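Local structure of plexin-A4 (Homo sapiens, 4E74) at residues L14-V19 / V31-C36; D81-T86 / A99-P104; D66-Q71 / A110-Q115. The protein probably acts as a cell-surface signalling receptor whose cytoplasmic ubiquitin-like domain, the part described here, is expected to bind Rho-family GTPases. All blocks are in the same frame, centred on the assembly; numbering follows the deposited sequence.

The three contacts illustrate how one ubiquitin-like domain changes its chemistry with position. Contacts 1 and 3, both partly buried, are antiparallel strand pairs in the same mixed sheet, joined through the neighbouring strands 13-18 and 108-113. They lie on opposite sides of the chain's centre. Both combine backbone hydrogen bonds with apolar side chains turned to helix 39-50: Cys18, Val31 and Ile33 in contact 1, Leu67 and Leu111 in contact 3. Contact 3 adds a salt bridge on its other face. Contact 2 lies at the surface and is made by side chains, fastening a turn to short helix 98-101. It meets both strand pairs: Val103 packs against Leu14 and Leu16, and Pro104 against Trp69.

Contact 1 (L14-V19 / V31-C36); sequences LVLSCV and VKILNC
The first beta hairpin of the ubiquitin-like fold is zipped here, strand 13-18 running antiparallel to strand 29-34, which forms one edge of the sheet within this chain. Leu14 faces Ile33 and Leu16 faces Val31 as hydrogen-bonded pairs, with Val15 and Lys32 between them as a non-hydrogen-bonded pair. All four backbone bonds are nearly straight; that from Val31 N to Leu16 O measures 2.9 Å, with an N-H...O angle of 172°. Between them, Val15 CA and Lys32 CA offer weaker CA-H...O contacts to Val31 O and Leu14 O.

The side chain of Ile33 organises the inward face. Its CG1 takes the crowded position between backbone N and carbonyl carbon (chi1 78°), which, together with the second torsion, brings Ile33 CD1 across to within 3.7 Å of Leu16 CG. Ile33 CD1 also lies 3.7 Å from Leu14 CD2. Leu14 adopts the crowded first torsion too (chi1 70°), and its CD2 reaches on to Asn35 N at 3.6 Å. Farther along, Cys18 SG meets Val31 CG2 at 3.6 Å, and helix 39-50 packs on both residues through Ile46 and Ala49. On the other face, Lys32 bends at its second torsion so that CE passes 3.6 Å from Val15 CG2. The hairpin is thus two-sided: apolar side chains pack toward helix 39-50 and Leu98, while a lysine lays its bent chain over Val15 on the outer face.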
loop_
_atom_site.group_PDB
_atom_site.type_symbol
_atom_site.label_atom_id
_atom_site.label_comp_id
_atom_site.label_asym_id
_atom_site.label_seq_id
_atom_site.Cartn_x
_atom_site.Cartn_y
_atom_site.Cartn_z
ATOM N N LEU A 14 0.711 -10.001 20.665
ATOM C CA LEU A 14 1.438 -11.254 20.591
ATOM C C LEU A 14 2.399 -11.226 19.387
ATOM O O LEU A 14 2.306 -10.327 18.534
ATOM C CB LEU A 14 0.501 -12.514 20.514
ATOM C CG LEU A 14 -0.283 -12.701 19.225
ATOM C CD1 LEU A 14 -0.711 -14.183 19.092
ATOM C CD2 LEU A 14 -1.476 -11.765 19.114
ATOM N N VAL A 15 3.340 -12.142 19.382
ATOM C CA VAL A 15 4.301 -12.307 18.296
ATOM C C VAL A 15 3.948 -13.522 17.421
ATOM O O VAL A 15 3.761 -14.629 17.951
ATOM C CB VAL A 15 5.732 -12.448 18.822
ATOM C CG1 VAL A 15 6.736 -12.662 17.693
ATOM C CG2 VAL A 15 6.136 -11.213 19.682
ATOM N N LEU A 16 4.015 -13.332 16.095
ATOM C CA LEU A 16 3.977 -14.451 15.130
ATOM C C LEU A 16 5.318 -14.539 14.453
ATOM O O LEU A 16 5.894 -13.498 14.109
ATOM C CB LEU A 16 2.904 -14.226 14.115
ATOM C CG LEU A 16 1.483 -14.184 14.650
ATOM C CD1 LEU A 16 0.491 -13.927 13.505
ATOM C CD2 LEU A 16 1.171 -15.489 15.394
ATOM N N SER A 17 5.816 -15.754 14.233
ATOM C CA SER A 17 7.072 -15.979 13.527
ATOM C C SER A 17 6.736 -16.257 12.062
ATOM O O SER A 17 6.221 -17.341 11.769
ATOM C CB SER A 17 7.813 -17.133 14.178
ATOM O OG SER A 17 9.109 -17.214 13.657
ATOM N N CYS A 18 6.980 -15.306 11.150
ATOM C CA CYS A 18 6.495 -15.366 9.786
ATOM C C CYS A 18 7.556 -15.945 8.814
ATOM O O CYS A 18 8.683 -15.437 8.752
ATOM C CB CYS A 18 6.043 -13.934 9.408
ATOM S SG CYS A 18 4.901 -13.218 10.643
ATOM N N VAL A 19 7.185 -16.973 8.075
ATOM C CA VAL A 19 8.064 -17.595 7.102
ATOM C C VAL A 19 8.352 -16.590 5.982
ATOM O O VAL A 19 7.448 -15.868 5.522
ATOM C CB VAL A 19 7.397 -18.859 6.539
ATOM C CG1 VAL A 19 8.226 -19.431 5.399
ATOM C CG2 VAL A 19 7.188 -19.889 7.676
ATOM N N VAL A 31 6.884 -10.807 14.093
ATOM C CA VAL A 31 6.001 -9.667 13.876
ATOM C C VAL A 31 5.010 -9.510 15.010
ATOM O O VAL A 31 4.358 -10.473 15.419
ATOM C CB VAL A 31 5.247 -9.776 12.538
ATOM C CG1 VAL A 31 4.343 -8.560 12.334
ATOM C CG2 VAL A 31 6.238 -9.943 11.376
ATOM N N LYS A 32 4.941 -8.305 15.576
ATOM C CA LYS A 32 3.900 -7.962 16.558
ATOM C C LYS A 32 2.551 -7.680 15.962
ATOM O O LYS A 32 2.411 -6.863 15.019
ATOM C CB LYS A 32 4.308 -6.694 17.375
ATOM C CG LYS A 32 5.445 -6.886 18.347
ATOM C CD LYS A 32 5.027 -7.371 19.724
ATOM C CE LYS A 32 6.263 -7.713 20.551
ATOM N NZ LYS A 32 5.989 -8.113 21.939
ATOM N N ILE A 33 1.513 -8.328 16.493
ATOM C CA ILE A 33 0.132 -7.965 16.165
ATOM C C ILE A 33 -0.748 -7.992 17.415
ATOM O O ILE A 33 -0.251 -8.292 18.502
ATOM C CB ILE A 33 -0.483 -8.773 14.988
ATOM C CG1 ILE A 33 -0.919 -10.157 15.424
ATOM C CG2 ILE A 33 0.465 -8.864 13.763
ATOM C CD1 ILE A 33 0.237 -11.000 15.941
ATOM N N LEU A 34 -2.019 -7.595 17.291
ATOM C CA LEU A 34 -2.913 -7.602 18.435
ATOM C C LEU A 34 -3.777 -8.834 18.384
ATOM O O LEU A 34 -4.188 -9.271 17.280
ATOM C CB LEU A 34 -3.809 -6.393 18.430
ATOM C CG LEU A 34 -3.065 -5.038 18.511
ATOM C CD1 LEU A 34 -4.012 -3.887 18.264
ATOM C CD2 LEU A 34 -2.417 -4.904 19.882
ATOM N N ASN A 35 -4.119 -9.342 19.561
ATOM C CA ASN A 35 -5.011 -10.517 19.597
ATOM C C ASN A 35 -6.451 -10.237 19.178
ATOM O O ASN A 35 -7.213 -11.214 18.920
ATOM C CB ASN A 35 -4.951 -11.205 20.941
ATOM C CG ASN A 35 -5.590 -10.401 22.034
ATOM O OD1 ASN A 35 -5.916 -9.218 21.893
ATOM N ND2 ASN A 35 -5.748 -11.048 23.194
ATOM N N CYS A 36 -6.822 -8.955 19.039
ATOM C CA CYS A 36 -8.108 -8.518 18.554
ATOM C C CYS A 36 -8.164 -8.051 17.091
ATOM O O CYS A 36 -9.192 -7.575 16.641
ATOM C CB CYS A 36 -8.665 -7.419 19.460
ATOM S SG CYS A 36 -7.568 -5.955 19.707
#

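Contact 2 (D81-T86 / A99-P104); sequences DEDITT and AHYQVP
A first torsion of 171° sets His100 CG anti to the backbone N, while Tyr101 CG stands anti to its carbonyl carbon (chi1 -71°), and the two rings leave the short helix to reach the same turn. They overlap on the way, His100 CD2 lying 3.9 Å above the plane of the Tyr101 ring, over its centre. Tyr101 meets Asp83 tip to tip: OH donates to OD2 over 2.7 Å, approaching from above the carboxylate plane, with ring and carboxylate nearly perpendicular. The hydroxyl has a second partner in Gln80 O.

Asp83 OD1 takes two bonds from Thr85, from its backbone N at 2.9 Å and from OG1 at 2.7 Å, the latter through the syn lone pair. OG1 in turn accepts from His100 NE2 at 2.8 Å, almost in the imidazole plane. This leaves Thr85 OG1 as a relay from ring to carboxylate, and the negative charge nearby would probably polarise the histidine. Thr86 OG1, held also by Asn96, receives Asp83 N at 3.0 Å. Such bonding is characteristic of an Asx turn within a type I beta turn, here anchored to the last turn of a helix that ends in a Schellman motif at Gln102.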
loop_
_atom_site.group_PDB
_atom_site.type_symbol
_atom_site.label_atom_id
_atom_site.label_comp_id
_atom_site.label_asym_id
_atom_site.label_seq_id
_atom_site.Cartn_x
_atom_site.Cartn_y
_atom_site.Cartn_z
ATOM N N ASP A 81 -11.149 -14.218 8.074
ATOM C CA ASP A 81 -12.142 -13.377 8.785
ATOM C C ASP A 81 -13.475 -14.140 9.041
ATOM O O ASP A 81 -14.089 -13.978 10.087
ATOM C CB ASP A 81 -12.491 -12.128 8.000
ATOM C CG ASP A 81 -11.395 -11.042 8.012
ATOM O OD1 ASP A 81 -10.421 -11.132 8.788
ATOM O OD2 ASP A 81 -11.568 -10.090 7.218
ATOM N N GLU A 82 -13.899 -14.961 8.078
ATOM C CA GLU A 82 -15.147 -15.732 8.207
ATOM C C GLU A 82 -14.995 -17.142 7.677
ATOM O O GLU A 82 -14.575 -17.341 6.531
ATOM C CB GLU A 82 -16.291 -15.024 7.489
ATOM C CG GLU A 82 -17.655 -15.689 7.743
ATOM C CD GLU A 82 -18.795 -15.036 6.976
ATOM O OE1 GLU A 82 -18.716 -13.823 6.701
ATOM O OE2 GLU A 82 -19.778 -15.766 6.653
ATOM N N ASP A 83 -15.344 -18.116 8.525
ATOM C CA ASP A 83 -15.328 -19.521 8.131
ATOM C C ASP A 83 -16.331 -20.316 8.958
ATOM O O ASP A 83 -17.202 -19.703 9.595
ATOM C CB ASP A 83 -13.895 -20.081 8.141
ATOM C CG ASP A 83 -13.303 -20.217 9.510
ATOM O OD1 ASP A 83 -14.013 -20.005 10.510
ATOM O OD2 ASP A 83 -12.091 -20.605 9.566
ATOM N N ILE A 84 -16.258 -21.653 8.900
ATOM C CA ILE A 84 -17.209 -22.511 9.634
ATOM C C ILE A 84 -17.117 -22.368 11.177
ATOM O O ILE A 84 -18.076 -22.729 11.912
ATOM C CB ILE A 84 -17.071 -23.984 9.151
ATOM C CG1 ILE A 84 -18.318 -24.844 9.520
ATOM C CG2 ILE A 84 -15.799 -24.612 9.736
ATOM C CD1 ILE A 84 -19.642 -24.296 9.033
ATOM N N THR A 85 -16.022 -21.786 11.673
ATOM C CA THR A 85 -15.852 -21.555 13.118
ATOM C C THR A 85 -16.461 -20.231 13.642
ATOM O O THR A 85 -16.513 -20.038 14.849
ATOM C CB THR A 85 -14.363 -21.627 13.536
ATOM O OG1 THR A 85 -13.684 -20.444 13.108
ATOM C CG2 THR A 85 -13.654 -22.894 13.014
ATOM N N THR A 86 -16.883 -19.359 12.747
ATOM C CA THR A 86 -17.499 -18.081 13.088
ATOM C C THR A 86 -18.903 -18.377 13.660
ATOM O O THR A 86 -19.644 -19.165 13.082
ATOM C CB THR A 86 -17.588 -17.181 11.842
ATOM O OG1 THR A 86 -16.268 -17.072 11.230
ATOM C CG2 THR A 86 -18.135 -15.802 12.181
ATOM N N ALA A 99 -7.314 -14.404 18.693
ATOM C CA ALA A 99 -7.880 -14.871 19.984
ATOM C C ALA A 99 -9.000 -15.862 19.733
ATOM O O ALA A 99 -9.118 -16.855 20.466
ATOM C CB ALA A 99 -8.367 -13.688 20.829
ATOM N N HIS A 100 -9.819 -15.601 18.723
ATOM C CA HIS A 100 -10.873 -16.554 18.302
ATOM C C HIS A 100 -10.335 -17.933 18.031
ATOM O O HIS A 100 -10.927 -18.974 18.460
ATOM C CB HIS A 100 -11.570 -16.000 17.079
ATOM C CG HIS A 100 -12.521 -16.960 16.424
ATOM N ND1 HIS A 100 -13.804 -17.145 16.871
ATOM C CD2 HIS A 100 -12.356 -17.794 15.324
ATOM C CE1 HIS A 100 -14.417 -18.064 16.068
ATOM N NE2 HIS A 100 -13.540 -18.463 15.131
ATOM N N TYR A 101 -9.213 -17.996 17.337
ATOM C CA TYR A 101 -8.582 -19.276 16.995
ATOM C C TYR A 101 -7.633 -19.850 18.055
ATOM O O TYR A 101 -7.099 -20.942 17.899
ATOM C CB TYR A 101 -7.824 -19.143 15.665
ATOM C CG TYR A 101 -8.652 -19.004 14.390
ATOM C CD1 TYR A 101 -9.351 -20.104 13.846
ATOM C CD2 TYR A 101 -8.644 -17.833 13.651
ATOM C CE1 TYR A 101 -10.036 -19.976 12.657
ATOM C CE2 TYR A 101 -9.323 -17.680 12.459
ATOM C CZ TYR A 101 -10.002 -18.781 11.927
ATOM O OH TYR A 101 -10.640 -18.710 10.723
ATOM N N GLN A 102 -7.421 -19.088 19.148
ATOM C CA GLN A 102 -6.572 -19.488 20.243
ATOM C C GLN A 102 -5.144 -19.764 19.792
ATOM O O GLN A 102 -4.465 -20.705 20.223
ATOM C CB GLN A 102 -7.203 -20.674 21.020
ATOM C CG GLN A 102 -8.530 -20.314 21.639
ATOM C CD GLN A 102 -9.096 -21.464 22.466
ATOM O OE1 GLN A 102 -9.282 -22.546 21.955
ATOM N NE2 GLN A 102 -9.354 -21.223 23.759
ATOM N N VAL A 103 -4.623 -18.843 18.948
ATOM C CA VAL A 103 -3.263 -18.970 18.463
ATOM C C VAL A 103 -2.270 -18.513 19.542
ATOM O O VAL A 103 -2.360 -17.394 19.983
ATOM C CB VAL A 103 -3.056 -18.149 17.168
ATOM C CG1 VAL A 103 -1.615 -18.242 16.727
ATOM C CG2 VAL A 103 -4.010 -18.666 16.070
ATOM N N PRO A 104 -1.353 -19.403 19.981
ATOM C CA PRO A 104 -0.381 -19.053 21.015
ATOM C C PRO A 104 0.657 -18.057 20.566
ATOM O O PRO A 104 0.989 -18.004 19.368
ATOM C CB PRO A 104 0.329 -20.372 21.310
ATOM C CG PRO A 104 -0.565 -21.449 20.837
ATOM C CD PRO A 104 -1.368 -20.856 19.700
#

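Contact 3 (D66-Q71 / A110-Q115); sequences DLEWRQ and ALVSKQ
Two N-H groups of one side chain grip Glu68 OE1: Arg70 NE at 2.8 Å and Arg70 NH2 at 2.9 Å. The hold is a side-on salt bridge with both nitrogens on one oxygen, close to the guanidinium plane. Glu68 has CG anti to the backbone N (chi1 -173°) and Arg70 is extended from CG to NE, so residues two apart on one strand meet over the face that carries Glu68, Ala110 and Val112. Ala110 CB, from the neighbouring strand, rests over one guanidinium face, 3.6 Å from Arg70 NH2. Arg76 brings a like charge near this end, which the carboxylate probably offsets in part. Val112 CG2 crosses Glu68 obliquely, 3.9 Å from its CB.

Backbone bonds join the strands at two hydrogen-bonded pairs, Asp66 with Val112 and Glu68 with Ala110; Asp66 N lies 2.8 Å from Val112 O. The pair between them, Leu67 and Leu111, turns to the opposite face, where CD1 of the former meets CD2 of the latter at 4.0 Å and Ile46 of helix 39-50 packs on both. At the far end, the Lys114 chain crosses the Asp66 carboxylate at about a right angle; its NZ bonds Ala63 O and stays 4.4 Å from Asp66 OD1, beyond a salt bridge. This antiparallel pair flanks the parallel pair 13-18/108-113 at the middle of the mixed sheet, as in the ubiquitin-like beta-grasp fold.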
loop_
_atom_site.group_PDB
_atom_site.type_symbol
_atom_site.label_atom_id
_atom_site.label_comp_id
_atom_site.label_asym_id
_atom_site.label_seq_id
_atom_site.Cartn_x
_atom_site.Cartn_y
_atom_site.Cartn_z
ATOM N N ASP A 66 -3.816 -15.639 1.950
ATOM C CA ASP A 66 -4.407 -16.285 3.150
ATOM C C ASP A 66 -3.326 -16.511 4.210
ATOM O O ASP A 66 -2.167 -16.803 3.915
ATOM C CB ASP A 66 -5.071 -17.637 2.773
ATOM C CG ASP A 66 -6.480 -17.491 2.325
ATOM O OD1 ASP A 66 -7.316 -16.804 2.985
ATOM O OD2 ASP A 66 -6.806 -18.131 1.255
ATOM N N LEU A 67 -3.733 -16.429 5.494
ATOM C CA LEU A 67 -2.868 -16.713 6.600
ATOM C C LEU A 67 -2.857 -18.197 6.928
ATOM O O LEU A 67 -3.912 -18.769 7.204
ATOM C CB LEU A 67 -3.333 -15.939 7.851
ATOM C CG LEU A 67 -2.443 -16.005 9.102
ATOM C CD1 LEU A 67 -1.007 -15.486 8.872
ATOM C CD2 LEU A 67 -3.133 -15.272 10.250
ATOM N N GLU A 68 -1.682 -18.796 6.925
ATOM C CA GLU A 68 -1.546 -20.234 7.231
ATOM C C GLU A 68 -0.853 -20.413 8.567
ATOM O O GLU A 68 0.305 -20.007 8.744
ATOM C CB GLU A 68 -0.750 -20.931 6.155
ATOM C CG GLU A 68 -0.668 -22.462 6.256
ATOM C CD GLU A 68 0.204 -23.044 5.186
ATOM O OE1 GLU A 68 1.404 -22.678 5.097
ATOM O OE2 GLU A 68 -0.310 -23.954 4.473
ATOM N N TRP A 69 -1.555 -21.012 9.526
ATOM C CA TRP A 69 -0.943 -21.359 10.825
ATOM C C TRP A 69 -0.249 -22.693 10.762
ATOM O O TRP A 69 -0.890 -23.726 10.519
ATOM C CB TRP A 69 -2.045 -21.348 11.899
ATOM C CG TRP A 69 -1.624 -21.717 13.301
ATOM C CD1 TRP A 69 -0.363 -21.769 13.848
ATOM C CD2 TRP A 69 -2.549 -22.106 14.374
ATOM N NE1 TRP A 69 -0.419 -22.163 15.206
ATOM C CE2 TRP A 69 -1.727 -22.370 15.557
ATOM C CE3 TRP A 69 -3.933 -22.256 14.450
ATOM C CZ2 TRP A 69 -2.306 -22.782 16.749
ATOM C CZ3 TRP A 69 -4.495 -22.637 15.685
ATOM C CH2 TRP A 69 -3.690 -22.900 16.777
ATOM N N ARG A 70 1.068 -22.689 10.864
ATOM C CA ARG A 70 1.889 -23.905 10.852
ATOM C C ARG A 70 2.119 -24.392 12.280
ATOM O O ARG A 70 3.071 -23.973 12.970
ATOM C CB ARG A 70 3.207 -23.696 10.104
ATOM C CG ARG A 70 2.970 -23.272 8.660
ATOM C CD ARG A 70 4.238 -23.247 7.810
ATOM N NE ARG A 70 3.851 -22.921 6.459
ATOM C CZ ARG A 70 4.670 -22.855 5.410
ATOM N NH1 ARG A 70 5.967 -23.032 5.562
ATOM N NH2 ARG A 70 4.159 -22.597 4.214
ATOM N N GLN A 71 1.177 -25.216 12.762
ATOM C CA GLN A 71 1.179 -25.707 14.149
ATOM C C GLN A 71 2.392 -26.579 14.461
ATOM O O GLN A 71 2.919 -27.271 13.593
ATOM C CB GLN A 71 -0.068 -26.578 14.397
ATOM C CG GLN A 71 -1.371 -25.846 14.354
ATOM C CD GLN A 71 -2.526 -26.695 14.860
ATOM O OE1 GLN A 71 -2.434 -27.948 14.946
ATOM N NE2 GLN A 71 -3.663 -26.028 15.162
ATOM N N ALA A 110 2.573 -18.463 7.749
ATOM C CA ALA A 110 2.998 -18.102 6.383
ATOM C C ALA A 110 1.863 -17.426 5.665
ATOM O O ALA A 110 0.686 -17.578 6.018
ATOM C CB ALA A 110 3.425 -19.356 5.594
ATOM N N LEU A 111 2.189 -16.591 4.673
ATOM C CA LEU A 111 1.183 -16.061 3.790
ATOM C C LEU A 111 1.217 -16.864 2.472
ATOM O O LEU A 111 2.303 -17.084 1.870
ATOM C CB LEU A 111 1.413 -14.569 3.490
ATOM C CG LEU A 111 1.314 -13.634 4.683
ATOM C CD1 LEU A 111 1.547 -12.198 4.201
ATOM C CD2 LEU A 111 -0.065 -13.772 5.362
ATOM N N VAL A 112 0.048 -17.328 2.065
ATOM C CA VAL A 112 -0.160 -18.211 0.903
ATOM C C VAL A 112 -1.022 -17.524 -0.133
ATOM O O VAL A 112 -2.083 -16.993 0.144
ATOM C CB VAL A 112 -0.813 -19.552 1.355
ATOM C CG1 VAL A 112 -1.044 -20.491 0.156
ATOM C CG2 VAL A 112 0.061 -20.232 2.378
ATOM N N SER A 113 -0.566 -17.529 -1.394
ATOM C CA SER A 113 -1.360 -16.940 -2.450
ATOM C C SER A 113 -2.658 -17.720 -2.742
ATOM O O SER A 113 -2.698 -18.932 -2.606
ATOM C CB SER A 113 -0.547 -16.878 -3.766
ATOM O OG SER A 113 0.553 -16.005 -3.612
ATOM N N LYS A 114 -3.698 -17.003 -3.124
ATOM C CA LYS A 114 -4.989 -17.618 -3.508
ATOM C C LYS A 114 -4.997 -17.996 -4.989
ATOM O O LYS A 114 -4.546 -17.208 -5.852
ATOM C CB LYS A 114 -6.133 -16.668 -3.265
ATOM C CG LYS A 114 -6.390 -16.283 -1.808
ATOM C CD LYS A 114 -7.569 -15.341 -1.672
ATOM C CE LYS A 114 -7.776 -14.893 -0.235
ATOM N NZ LYS A 114 -9.022 -14.098 -0.075
ATOM N N GLN A 115 -5.530 -19.189 -5.295
ATOM C CA GLN A 115 -5.779 -19.589 -6.693
ATOM C C GLN A 115 -6.787 -18.622 -7.308
ATOM O O GLN A 115 -7.810 -18.310 -6.726
ATOM C CB GLN A 115 -6.319 -21.026 -6.739
ATOM C CG GLN A 115 -6.569 -21.569 -8.155
ATOM C CD GLN A 115 -7.097 -23.029 -8.160
ATOM O OE1 GLN A 115 -6.437 -23.949 -7.648
ATOM N NE2 GLN A 115 -8.284 -23.227 -8.730
#